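PDB 4Q48: DNA helicase RecQ from Deinococcus radiodurans, which probably couples ATP hydrolysis to 3'-5' translocation that unwinds duplex DNA, here as the catalytic core of a longer protein. Local coordinates for residues H228-E233 with V305-H310; S422-T427 with A434-V439. All blocks are in the same frame, centred on the assembly; numbering follows the deposited sequence.

Overall arrangement
The two contacts lie in separate domains of the catalytic core, their centres about 47 Å apart and their nearest atoms about 34 Å apart, so they do not touch. They follow one another along the chain: contact 1 closes before contact 2 opens. Contact 1 packs helix 222-233 on the central parallel sheet of the second RecA-like domain, part of the helicase motor. Contact 2 joins helices 414-426 and 433-441 of the RQC domain. Between them in sequence comes the zinc-binding region, where Cys381, Cys398, Cys401 and Cys404 hold the zinc ion. Both contacts are buried, each inside its own domain rather than between domains.

Contact 1 (H228-E233 with V305-H310)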
ATOM      1  N   HIS A 228     -20.512 -22.713  -2.920  1.00 39.81           N
ATOM      2  CA  HIS A 228     -21.799 -22.152  -2.586  1.00 39.27           C
ATOM      3  C   HIS A 228     -21.810 -20.651  -2.977  1.00 44.08           C
ATOM      4  O   HIS A 228     -22.777 -20.166  -3.557  1.00 44.69           O
ATOM      5  CB  HIS A 228     -22.111 -22.308  -1.115  1.00 29.90           C
ATOM      6  CG  HIS A 228     -23.440 -21.746  -0.754  1.00 40.86           C
ATOM      7  ND1 HIS A 228     -23.588 -20.587  -0.026  1.00 48.33           N
ATOM      8  CD2 HIS A 228     -24.693 -22.166  -1.051  1.00 54.87           C
ATOM      9  CE1 HIS A 228     -24.873 -20.321   0.118  1.00 55.48           C
ATOM     10  NE2 HIS A 228     -25.567 -21.265  -0.493  1.00 57.25           N
ATOM     11  N   PHE A 229     -20.709 -19.943  -2.705  1.00 37.89           N
ATOM     12  CA  PHE A 229     -20.580 -18.535  -3.057  1.00 38.58           C
ATOM     13  C   PHE A 229     -20.726 -18.339  -4.561  1.00 41.09           C
ATOM     14  O   PHE A 229     -21.529 -17.535  -5.024  1.00 39.12           O
ATOM     15  CB  PHE A 229     -19.217 -17.991  -2.559  1.00 39.56           C
ATOM     16  CG  PHE A 229     -18.865 -16.607  -3.065  1.00 30.37           C
ATOM     17  CD1 PHE A 229     -19.652 -15.517  -2.753  1.00 26.36           C
ATOM     18  CD2 PHE A 229     -17.724 -16.410  -3.838  1.00 29.47           C
ATOM     19  CE1 PHE A 229     -19.330 -14.257  -3.210  1.00 29.82           C
ATOM     20  CE2 PHE A 229     -17.387 -15.137  -4.308  1.00 30.41           C
ATOM     21  CZ  PHE A 229     -18.177 -14.059  -3.987  1.00 29.75           C
ATOM     22  N   ILE A 230     -19.972 -19.115  -5.323  1.00 40.28           N
ATOM     23  CA  ILE A 230     -19.976 -18.964  -6.758  1.00 40.97           C
ATOM     24  C   ILE A 230     -21.335 -19.250  -7.385  1.00 42.45           C
ATOM     25  O   ILE A 230     -21.750 -18.551  -8.289  1.00 46.03           O
ATOM     26  CB  ILE A 230     -18.913 -19.850  -7.383  1.00 45.31           C
ATOM     27  CG1 ILE A 230     -17.535 -19.362  -6.921  1.00 39.20           C
ATOM     28  CG2 ILE A 230     -19.038 -19.839  -8.907  1.00 44.00           C
ATOM     29  CD1 ILE A 230     -16.401 -20.117  -7.506  1.00 41.59           C
ATOM     30  N   ARG A 231     -22.045 -20.257  -6.900  1.00 45.06           N
ATOM     31  CA  ARG A 231     -23.336 -20.593  -7.499  1.00 43.72           C
ATOM     32  C   ARG A 231     -24.429 -19.664  -7.018  1.00 44.42           C
ATOM     33  O   ARG A 231     -25.298 -19.254  -7.782  1.00 43.81           O
ATOM     34  CB  ARG A 231     -23.725 -22.035  -7.196  1.00 47.38           C
ATOM     35  CG  ARG A 231     -23.110 -23.024  -8.176  1.00 57.23           C
ATOM     36  CD  ARG A 231     -23.386 -24.468  -7.790  1.00 56.59           C
ATOM     37  NE  ARG A 231     -22.679 -25.382  -8.677  1.00 59.06           N
ATOM     38  CZ  ARG A 231     -22.524 -26.678  -8.433  1.00 68.43           C
ATOM     39  NH1 ARG A 231     -23.021 -27.213  -7.314  1.00 63.64           N
ATOM     40  NH2 ARG A 231     -21.850 -27.433  -9.299  1.00 67.04           N
ATOM     41  N   GLU A 232     -24.397 -19.337  -5.736  1.00 46.85           N
ATOM     42  CA  GLU A 232     -25.445 -18.501  -5.190  1.00 49.47           C
ATOM     43  C   GLU A 232     -25.306 -17.071  -5.729  1.00 50.04           C
ATOM     44  O   GLU A 232     -26.306 -16.467  -6.112  1.00 54.28           O
ATOM     45  CB  GLU A 232     -25.425 -18.561  -3.650  1.00 50.12           C
ATOM     46  CG  GLU A 232     -26.313 -17.536  -2.932  1.00 55.97           C
ATOM     47  CD  GLU A 232     -27.785 -17.713  -3.234  1.00 66.74           C
ATOM     48  OE1 GLU A 232     -28.302 -18.853  -3.104  1.00 67.34           O
ATOM     49  OE2 GLU A 232     -28.421 -16.702  -3.612  1.00 75.82           O
ATOM     50  N   GLU A 233     -24.083 -16.544  -5.821  1.00 48.64           N
ATOM     51  CA  GLU A 233     -23.924 -15.114  -6.116  1.00 43.50           C
ATOM     52  C   GLU A 233     -23.256 -14.769  -7.463  1.00 45.54           C
ATOM     53  O   GLU A 233     -23.490 -13.675  -7.995  1.00 42.41           O
ATOM     54  CB  GLU A 233     -23.137 -14.414  -4.995  1.00 34.94           C
ATOM     55  CG  GLU A 233     -23.997 -13.969  -3.825  1.00 46.51           C
ATOM     56  CD  GLU A 233     -23.241 -13.105  -2.802  1.00 52.04           C
ATOM     57  OE1 GLU A 233     -23.274 -11.862  -3.016  1.00 48.14           O
ATOM     58  OE2 GLU A 233     -22.638 -13.641  -1.817  1.00 32.80           O
ATOM     59  N   VAL A 305     -14.373  -8.738 -14.508  1.00 37.88           N
ATOM     60  CA  VAL A 305     -14.170  -9.672 -13.390  1.00 36.53           C
ATOM     61  C   VAL A 305     -15.109  -9.449 -12.193  1.00 35.41           C
ATOM     62  O   VAL A 305     -15.043  -8.439 -11.489  1.00 30.14           O
ATOM     63  CB  VAL A 305     -12.704  -9.619 -12.871  1.00 37.66           C
ATOM     64  CG1 VAL A 305     -12.556 -10.422 -11.610  1.00 34.62           C
ATOM     65  CG2 VAL A 305     -11.726 -10.113 -13.931  1.00 37.55           C
ATOM     66  N   ARG A 306     -15.929 -10.455 -11.923  1.00 35.28           N
ATOM     67  CA  ARG A 306     -17.045 -10.316 -11.004  1.00 35.99           C
ATOM     68  C   ARG A 306     -16.723 -10.665  -9.550  1.00 37.16           C
ATOM     69  O   ARG A 306     -17.418 -10.210  -8.646  1.00 36.78           O
ATOM     70  CB  ARG A 306     -18.202 -11.184 -11.500  1.00 39.41           C
ATOM     71  CG  ARG A 306     -19.113 -10.432 -12.406  1.00 36.48           C
ATOM     72  CD  ARG A 306     -19.446  -9.104 -11.794  1.00 37.55           C
ATOM     73  NE  ARG A 306     -19.636  -8.112 -12.823  1.00 41.99           N
ATOM     74  CZ  ARG A 306     -18.755  -7.171 -13.127  1.00 40.74           C
ATOM     75  NH1 ARG A 306     -17.669  -7.018 -12.416  1.00 40.60           N
ATOM     76  NH2 ARG A 306     -19.008  -6.326 -14.102  1.00 51.52           N
ATOM     77  N   PHE A 307     -15.698 -11.479  -9.317  1.00 34.67           N
ATOM     78  CA  PHE A 307     -15.257 -11.724  -7.954  1.00 32.18           C
ATOM     79  C   PHE A 307     -13.775 -12.083  -7.829  1.00 41.01           C
ATOM     80  O   PHE A 307     -13.145 -12.589  -8.780  1.00 38.18           O
ATOM     81  CB  PHE A 307     -16.101 -12.823  -7.310  1.00 35.03           C
ATOM     82  CG  PHE A 307     -15.858 -14.221  -7.859  1.00 37.06           C
ATOM     83  CD1 PHE A 307     -16.633 -14.725  -8.895  1.00 38.32           C
ATOM     84  CD2 PHE A 307     -14.922 -15.059  -7.275  1.00 36.40           C
ATOM     85  CE1 PHE A 307     -16.450 -16.006  -9.357  1.00 38.25           C
ATOM     86  CE2 PHE A 307     -14.736 -16.357  -7.743  1.00 39.22           C
ATOM     87  CZ  PHE A 307     -15.504 -16.823  -8.785  1.00 40.05           C
ATOM     88  N   VAL A 308     -13.222 -11.786  -6.655  1.00 36.04           N
ATOM     89  CA  VAL A 308     -11.935 -12.327  -6.272  1.00 33.61           C
ATOM     90  C   VAL A 308     -12.067 -13.048  -4.946  1.00 33.28           C
ATOM     91  O   VAL A 308     -12.442 -12.453  -3.928  1.00 34.06           O
ATOM     92  CB  VAL A 308     -10.853 -11.263  -6.184  1.00 32.63           C
ATOM     93  CG1 VAL A 308      -9.670 -11.810  -5.439  1.00 34.15           C
ATOM     94  CG2 VAL A 308     -10.416 -10.884  -7.576  1.00 34.74           C
ATOM     95  N   ALA A 309     -11.724 -14.332  -4.974  1.00 34.44           N
ATOM     96  CA  ALA A 309     -11.796 -15.198  -3.814  1.00 33.67           C
ATOM     97  C   ALA A 309     -10.423 -15.477  -3.234  1.00 37.30           C
ATOM     98  O   ALA A 309      -9.511 -15.877  -3.955  1.00 39.07           O
ATOM     99  CB  ALA A 309     -12.477 -16.508  -4.184  1.00 32.70           C
ATOM    100  N   HIS A 310     -10.290 -15.328  -1.915  1.00 38.20           N
ATOM    101  CA  HIS A 310      -9.059 -15.730  -1.251  1.00 36.49           C
ATOM    102  C   HIS A 310      -9.323 -16.945  -0.370  1.00 42.05           C
ATOM    103  O   HIS A 310     -10.122 -16.881   0.566  1.00 40.41           O
ATOM    104  CB  HIS A 310      -8.482 -14.571  -0.440  1.00 33.48           C
ATOM    105  CG  HIS A 310      -7.687 -13.599  -1.261  1.00 34.06           C
ATOM    106  ND1 HIS A 310      -8.233 -12.448  -1.794  1.00 32.87           N
ATOM    107  CD2 HIS A 310      -6.388 -13.616  -1.648  1.00 29.87           C
ATOM    108  CE1 HIS A 310      -7.298 -11.797  -2.466  1.00 33.12           C
ATOM    109  NE2 HIS A 310      -6.170 -12.482  -2.387  1.00 31.23           N
TER
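Phe229 and Ile230 meet Phe307 on strand 305-310 with helix 222-233 lying over the sheet, the CA atoms of Ile230 and Phe307 8.7 Å apart and those of Phe229 and Ala309 9.4 Å. The helix is in its last turn here, with Glu233 N bonded to Phe229 O at 2.9 Å, while the strand is hydrogen-bonded through Phe307 to Ile240 and through Val308 to Thr335. The contact between the segments is wholly apolar. Phe229 and Phe307 form a T-shaped pair, the edge of Phe229 directed toward the face of Phe307, with planes at 83° and centroids 5.6 Å apart. The leading atom is Phe229 CE2, 3.9 Å from Phe307 CD2 and nearly as close to CG and CB. With CG anti to the backbone N (chi1 170°), the Phe229 ring extends from the helix to the sheet. This is the helix of a right-handed beta-alpha-beta crossover in a RecA-like domain: it links strand 212-218 to strand 238-242 and passes over the two strands between them, 334-340 and 305-310. Ile230 meets the far end of the Phe307 ring, its CD1 3.6 Å from CZ, and its extended chain (chi2 -178°) runs roughly at right angles to the Phe307 side chain. An alanine in place of Phe307 would probably leave the edge of Phe229 without an aromatic face to meet and Ile230 CD1 facing a gap where CZ had been. Phe229 also stacks on Trp337, and Ile289 touches both Ile230 and Phe307.

Contact 2 (S422-T427 with A434-V439); sequences SATIRT and AHLTDV
Ala423, Thr424 and Thr427 meet Leu436, and none of the four has a flat side chain; the ring beside them is that of His435, which turns to other neighbours. It stacks with Phe431 and meets the ring of His453 at a steep angle, its NE2 hydrogen-bonded to His453 ND1. Across the contact itself the work falls to Leu436, whose forked end reaches over to the last turn of helix 414-426. Its CG is anti to the carbonyl carbon (chi1 -68°), and from there the two methyls spread over the helix surface: Leu436 CD1 lies 3.9 Å from Thr424 CB, while Leu436 CD2 comes within 3.8 Å of Thr424 CA. The CA atoms of Thr424 and Leu436 are 6.5 Å apart, close enough for this side chain to lie on the backbone of the other helix. Leu436 CD2 also touches Thr427 OG1, at 3.8 Å, a methyl set against a hydroxyl. Thr427 OG1 is turned back to the helix end (chi1 62°), 3.0 Å from Ala423 O and 3.1 Å from Thr424 O, both carbonyls of that same end. Ala423 approaches Leu436 CD2 through its carbonyl oxygen, its methyl lying a little further off, while Val439 points toward 422-427 near the Thr427 methyl without close contact. Val439 and Thr427 both touch His453. Thr424 OG1 makes a weak hydrogen bond to Leu491 O, which ties this helix to the region of strand 492-493. Helices 414-426 and 433-441 thus pack as neighbours in the helical part of the domain, consistent with the winged-helix fold of RecQ-family RQC domains.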
ATOM      1  N   SER A 422      -4.683   8.647  27.899  1.00 31.80           N
ATOM      2  CA  SER A 422      -4.238   9.729  28.763  1.00 35.15           C
ATOM      3  C   SER A 422      -3.000   9.287  29.519  1.00 37.67           C
ATOM      4  O   SER A 422      -2.033  10.055  29.652  1.00 37.77           O
ATOM      5  CB  SER A 422      -5.329  10.178  29.712  1.00 29.93           C
ATOM      6  OG  SER A 422      -6.407  10.685  28.948  1.00 42.36           O
ATOM      7  N   ALA A 423      -3.013   8.027  29.944  1.00 35.13           N
ATOM      8  CA  ALA A 423      -1.957   7.482  30.772  1.00 31.74           C
ATOM      9  C   ALA A 423      -0.618   7.641  30.069  1.00 35.29           C
ATOM     10  O   ALA A 423       0.375   8.091  30.654  1.00 35.14           O
ATOM     11  CB  ALA A 423      -2.233   6.022  31.062  1.00 26.55           C
ATOM     12  N   THR A 424      -0.604   7.317  28.789  1.00 35.03           N
ATOM     13  CA  THR A 424       0.629   7.377  28.059  1.00 34.09           C
ATOM     14  C   THR A 424       1.002   8.840  27.839  1.00 35.34           C
ATOM     15  O   THR A 424       2.195   9.176  27.789  1.00 36.83           O
ATOM     16  CB  THR A 424       0.527   6.585  26.728  1.00 33.25           C
ATOM     17  OG1 THR A 424       1.597   6.936  25.861  1.00 39.46           O
ATOM     18  CG2 THR A 424      -0.713   6.900  26.014  1.00 38.14           C
ATOM     19  N   ILE A 425       0.008   9.725  27.812  1.00 35.14           N
ATOM     20  CA  ILE A 425       0.297  11.155  27.604  1.00 38.47           C
ATOM     21  C   ILE A 425       0.850  11.825  28.865  1.00 34.16           C
ATOM     22  O   ILE A 425       1.882  12.483  28.804  1.00 30.48           O
ATOM     23  CB  ILE A 425      -0.952  11.940  27.092  1.00 35.79           C
ATOM     24  CG1 ILE A 425      -1.294  11.467  25.676  1.00 32.03           C
ATOM     25  CG2 ILE A 425      -0.691  13.470  27.068  1.00 27.43           C
ATOM     26  CD1 ILE A 425      -2.487  12.140  25.069  1.00 26.15           C
ATOM     27  N   ARG A 426       0.222  11.633  30.015  1.00 31.79           N
ATOM     28  CA  ARG A 426       0.748  12.306  31.181  1.00 34.30           C
ATOM     29  C   ARG A 426       2.092  11.708  31.616  1.00 38.20           C
ATOM     30  O   ARG A 426       2.700  12.204  32.548  1.00 46.86           O
ATOM     31  CB  ARG A 426      -0.227  12.303  32.357  1.00 36.63           C
ATOM     32  CG  ARG A 426      -1.676  12.515  32.011  1.00 39.72           C
ATOM     33  CD  ARG A 426      -2.059  14.003  31.858  1.00 42.27           C
ATOM     34  NE  ARG A 426      -1.044  14.921  32.374  1.00 53.52           N
ATOM     35  CZ  ARG A 426      -1.006  16.227  32.085  1.00 56.13           C
ATOM     36  NH1 ARG A 426      -1.938  16.756  31.280  1.00 50.69           N
ATOM     37  NH2 ARG A 426      -0.024  16.999  32.580  1.00 40.89           N
ATOM     38  N   THR A 427       2.546  10.638  30.976  1.00 35.80           N
ATOM     39  CA  THR A 427       3.871  10.096  31.252  1.00 31.54           C
ATOM     40  C   THR A 427       4.846  10.359  30.103  1.00 31.66           C
ATOM     41  O   THR A 427       5.937   9.820  30.078  1.00 38.24           O
ATOM     42  CB  THR A 427       3.818   8.567  31.523  1.00 38.44           C
ATOM     43  OG1 THR A 427       3.317   7.871  30.362  1.00 42.45           O
ATOM     44  CG2 THR A 427       2.942   8.256  32.725  1.00 32.26           C
ATOM     45  N   ALA A 434       3.825  -2.637  29.493  1.00 47.91           N
ATOM     46  CA  ALA A 434       3.805  -3.178  30.856  1.00 48.34           C
ATOM     47  C   ALA A 434       3.845  -2.067  31.916  1.00 46.19           C
ATOM     48  O   ALA A 434       3.069  -2.087  32.873  1.00 38.33           O
ATOM     49  CB  ALA A 434       4.951  -4.128  31.054  1.00 44.00           C
ATOM     50  N   HIS A 435       4.740  -1.095  31.727  1.00 50.39           N
ATOM     51  CA  HIS A 435       4.827   0.041  32.640  1.00 47.95           C
ATOM     52  C   HIS A 435       3.532   0.847  32.722  1.00 48.96           C
ATOM     53  O   HIS A 435       3.018   1.104  33.814  1.00 48.59           O
ATOM     54  CB  HIS A 435       5.967   0.973  32.251  1.00 47.94           C
ATOM     55  CG  HIS A 435       6.172   2.078  33.237  1.00 56.21           C
ATOM     56  ND1 HIS A 435       6.955   1.930  34.363  1.00 61.78           N
ATOM     57  CD2 HIS A 435       5.657   3.329  33.296  1.00 56.50           C
ATOM     58  CE1 HIS A 435       6.921   3.048  35.067  1.00 63.15           C
ATOM     59  NE2 HIS A 435       6.141   3.913  34.441  1.00 63.15           N
ATOM     60  N   LEU A 436       3.007   1.226  31.562  1.00 45.00           N
ATOM     61  CA  LEU A 436       1.720   1.897  31.475  1.00 41.74           C
ATOM     62  C   LEU A 436       0.644   1.127  32.254  1.00 44.18           C
ATOM     63  O   LEU A 436      -0.192   1.710  32.969  1.00 41.59           O
ATOM     64  CB  LEU A 436       1.310   2.023  30.014  1.00 41.69           C
ATOM     65  CG  LEU A 436       2.143   2.955  29.127  1.00 46.03           C
ATOM     66  CD1 LEU A 436       1.607   2.967  27.697  1.00 45.41           C
ATOM     67  CD2 LEU A 436       2.149   4.350  29.687  1.00 40.67           C
ATOM     68  N   THR A 437       0.689  -0.193  32.120  1.00 40.81           N
ATOM     69  CA  THR A 437      -0.305  -1.062  32.738  1.00 41.33           C
ATOM     70  C   THR A 437      -0.182  -0.989  34.253  1.00 43.05           C
ATOM     71  O   THR A 437      -1.188  -1.092  34.965  1.00 36.32           O
ATOM     72  CB  THR A 437      -0.156  -2.506  32.246  1.00 39.56           C
ATOM     73  OG1 THR A 437      -0.248  -2.541  30.814  1.00 41.83           O
ATOM     74  CG2 THR A 437      -1.199  -3.405  32.864  1.00 36.90           C
ATOM     75  N   ASP A 438       1.058  -0.814  34.728  1.00 44.96           N
ATOM     76  CA  ASP A 438       1.343  -0.661  36.163  1.00 48.38           C
ATOM     77  C   ASP A 438       0.698   0.603  36.685  1.00 49.78           C
ATOM     78  O   ASP A 438       0.040   0.598  37.735  1.00 50.36           O
ATOM     79  CB  ASP A 438       2.850  -0.593  36.442  1.00 50.94           C
ATOM     80  CG  ASP A 438       3.496  -1.962  36.573  1.00 61.47           C
ATOM     81  OD1 ASP A 438       2.778  -2.938  36.917  1.00 64.24           O
ATOM     82  OD2 ASP A 438       4.723  -2.057  36.311  1.00 59.15           O
ATOM     83  N   VAL A 439       0.901   1.687  35.941  1.00 42.48           N
ATOM     84  CA  VAL A 439       0.335   2.963  36.304  1.00 42.43           C
ATOM     85  C   VAL A 439      -1.177   2.830  36.334  1.00 46.70           C
ATOM     86  O   VAL A 439      -1.836   3.192  37.318  1.00 49.26           O
ATOM     87  CB  VAL A 439       0.762   4.078  35.326  1.00 44.33           C
ATOM     88  CG1 VAL A 439       0.075   5.377  35.675  1.00 41.69           C
ATOM     89  CG2 VAL A 439       2.285   4.252  35.324  1.00 43.52           C
TER